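Hypothetical protein TT1465 (Thermus thermophilus, PDB 1WEK) is of unknown function but has the parallel, helix-flanked beta sheet of a Rossmann-like protein of the SLOG clan. Local coordinates at residues V165-R170 with Q195-T200. Sequence-based numbering, arbitrary orientation.
Sequences VFLLDR and QLFRLT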
loop_
_atom_site.group_PDB
_atom_site.type_symbol
_atom_site.label_atom_id
_atom_site.label_comp_id
_atom_site.label_asym_id
_atom_site.label_seq_id
_atom_site.Cartn_x
_atom_site.Cartn_y
_atom_site.Cartn_z
ATOM N N VAL A 165 22.359 4.236 -28.464
ATOM C CA VAL A 165 21.085 4.418 -29.162
ATOM C C VAL A 165 21.385 4.376 -30.661
ATOM O O VAL A 165 22.225 5.126 -31.160
ATOM C CB VAL A 165 20.411 5.759 -28.840
ATOM C CG1 VAL A 165 19.208 5.948 -29.756
ATOM C CG2 VAL A 165 19.967 5.803 -27.383
ATOM N N PHE A 166 20.720 3.477 -31.378
ATOM C CA PHE A 166 20.934 3.373 -32.810
ATOM C C PHE A 166 19.647 3.539 -33.612
ATOM O O PHE A 166 18.572 3.168 -33.156
ATOM C CB PHE A 166 21.540 2.010 -33.155
ATOM C CG PHE A 166 22.909 1.798 -32.599
ATOM C CD1 PHE A 166 23.081 1.288 -31.322
ATOM C CD2 PHE A 166 24.031 2.103 -33.358
ATOM C CE1 PHE A 166 24.351 1.083 -30.813
ATOM C CE2 PHE A 166 25.299 1.903 -32.859
ATOM C CZ PHE A 166 25.457 1.392 -31.585
ATOM N N LEU A 167 19.770 4.106 -34.809
ATOM C CA LEU A 167 18.635 4.265 -35.709
ATOM C C LEU A 167 19.048 3.511 -36.956
ATOM O O LEU A 167 20.025 3.874 -37.609
ATOM C CB LEU A 167 18.400 5.726 -36.084
ATOM C CG LEU A 167 18.313 6.791 -34.993
ATOM C CD1 LEU A 167 17.681 8.015 -35.601
ATOM C CD2 LEU A 167 17.477 6.307 -33.797
ATOM N N LEU A 168 18.326 2.448 -37.274
ATOM C CA LEU A 168 18.641 1.671 -38.455
ATOM C C LEU A 168 17.894 2.166 -39.675
ATOM O O LEU A 168 16.687 2.431 -39.617
ATOM C CB LEU A 168 18.332 0.189 -38.222
ATOM C CG LEU A 168 19.482 -0.604 -37.601
ATOM C CD1 LEU A 168 19.022 -2.021 -37.260
ATOM C CD2 LEU A 168 20.650 -0.625 -38.591
ATOM N N ASP A 169 18.634 2.273 -40.777
ATOM C CA ASP A 169 18.135 2.717 -42.078
ATOM C C ASP A 169 18.201 4.240 -42.210
ATOM O O ASP A 169 17.218 4.942 -41.976
ATOM C CB ASP A 169 16.707 2.228 -42.321
ATOM C CG ASP A 169 16.242 2.514 -43.733
ATOM O OD1 ASP A 169 16.633 3.583 -44.278
ATOM O OD2 ASP A 169 15.489 1.683 -44.300
ATOM N N ARG A 170 19.369 4.726 -42.613
ATOM C CA ARG A 170 19.655 6.152 -42.781
ATOM C C ARG A 170 18.643 6.974 -43.561
ATOM O O ARG A 170 18.196 8.017 -43.091
ATOM C CB ARG A 170 21.015 6.330 -43.457
ATOM C CG ARG A 170 22.191 5.730 -42.706
ATOM C CD ARG A 170 23.494 6.170 -43.367
ATOM N NE ARG A 170 24.386 6.810 -42.409
ATOM C CZ ARG A 170 25.287 6.161 -41.681
ATOM N NH1 ARG A 170 25.428 4.841 -41.807
ATOM N NH2 ARG A 170 26.030 6.829 -40.811
ATOM N N GLN A 195 24.686 13.612 -30.859
ATOM C CA GLN A 195 25.596 12.488 -30.716
ATOM C C GLN A 195 25.044 11.428 -29.746
ATOM O O GLN A 195 25.679 10.392 -29.524
ATOM C CB GLN A 195 26.975 12.972 -30.241
ATOM C CG GLN A 195 27.949 13.347 -31.355
ATOM C CD GLN A 195 27.480 14.530 -32.175
ATOM O OE1 GLN A 195 27.076 14.387 -33.335
ATOM N NE2 GLN A 195 27.524 15.712 -31.574
ATOM N N LEU A 196 23.870 11.690 -29.168
ATOM C CA LEU A 196 23.238 10.741 -28.252
ATOM C C LEU A 196 22.821 9.491 -29.031
ATOM O O LEU A 196 22.641 8.420 -28.456
ATOM C CB LEU A 196 21.995 11.362 -27.598
ATOM C CG LEU A 196 22.008 12.075 -26.233
ATOM C CD1 LEU A 196 23.411 12.136 -25.624
ATOM C CD2 LEU A 196 21.416 13.466 -26.405
ATOM N N PHE A 197 22.668 9.624 -30.342
ATOM C CA PHE A 197 22.282 8.483 -31.161
ATOM C C PHE A 197 23.195 8.319 -32.370
ATOM O O PHE A 197 23.878 9.262 -32.776
ATOM C CB PHE A 197 20.833 8.635 -31.630
ATOM C CG PHE A 197 20.592 9.855 -32.477
ATOM C CD1 PHE A 197 20.903 9.849 -33.837
ATOM C CD2 PHE A 197 20.071 11.018 -31.912
ATOM C CE1 PHE A 197 20.698 10.974 -34.616
ATOM C CE2 PHE A 197 19.861 12.161 -32.686
ATOM C CZ PHE A 197 20.174 12.141 -34.038
ATOM N N ARG A 198 23.197 7.115 -32.937
ATOM C CA ARG A 198 24.009 6.805 -34.101
ATOM C C ARG A 198 23.103 6.295 -35.204
ATOM O O ARG A 198 22.255 5.435 -34.976
ATOM C CB ARG A 198 25.055 5.741 -33.754
ATOM C CG ARG A 198 26.160 6.242 -32.833
ATOM C CD ARG A 198 27.134 5.139 -32.418
ATOM N NE ARG A 198 27.759 4.455 -33.551
ATOM C CZ ARG A 198 28.657 3.476 -33.423
ATOM N NH1 ARG A 198 29.032 3.079 -32.210
ATOM N NH2 ARG A 198 29.162 2.876 -34.499
ATOM N N LEU A 199 23.289 6.823 -36.408
ATOM C CA LEU A 199 22.478 6.422 -37.543
ATOM C C LEU A 199 23.270 5.408 -38.363
ATOM O O LEU A 199 24.418 5.652 -38.708
ATOM C CB LEU A 199 22.139 7.667 -38.368
ATOM C CG LEU A 199 20.869 7.683 -39.217
ATOM C CD1 LEU A 199 19.802 6.826 -38.604
ATOM C CD2 LEU A 199 20.386 9.109 -39.338
ATOM N N THR A 200 22.679 4.259 -38.661
ATOM C CA THR A 200 23.408 3.251 -39.428
ATOM C C THR A 200 22.521 2.355 -40.272
ATOM O O THR A 200 21.333 2.192 -39.989
ATOM C CB THR A 200 24.259 2.350 -38.506
ATOM O OG1 THR A 200 25.078 1.491 -39.307
ATOM C CG2 THR A 200 23.366 1.472 -37.627
#
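Phe166 and Arg198 lie side by side on one face of a parallel strand pair, the ring and guanidinium planes 52° apart. The arginine chain runs out past the ring, which suits a residue that offers methylenes to an aromatic and ends at the surface; Phe166 CE2, 3.7 Å from Arg198 CD, lies 3.5 Å above the guanidinium plane, offset toward its rim. Further along this face, Leu168 CD2 meets Thr200 CG2 at 3.6 Å. Threonine suits both needs here: its methyl faces Leu168, while its OG1, anti to the backbone N (chi1 -173°), is hydrogen-bonded to Glu205 OE1 and Glu202 N. On the other face Leu167 CD1 approaches Phe197 CD1 at 4.1 Å, and Val165 CG1 packs on Phe197 CB.

Because the strands run parallel, Leu167 bonds through its N to Arg198 O and through its O to Thr200 N (2.9 Å, 173° at the hydrogen), the residues flanking Leu199; Arg198 N to Val165 O and Asp169 N to Thr200 O extend the ladder. This is the last beta-alpha-beta unit of a Rossmann-like sheet, with 198-200 an edge strand within the chain and helix 170-185 making the crossover. Bulky apolar Leu167, Phe197 and Leu199 pack against that helix, and Val165 and Phe197 against helix 142-156, whereas helix 203-211 covers Phe166, Arg198 and Thr200. Asp169, whose short carboxylate suits an N-cap, accepts Tyr172 N through OD1, and Arg170 folds back so that Leu199 C lies 3.8 Å above the centre of its guanidinium.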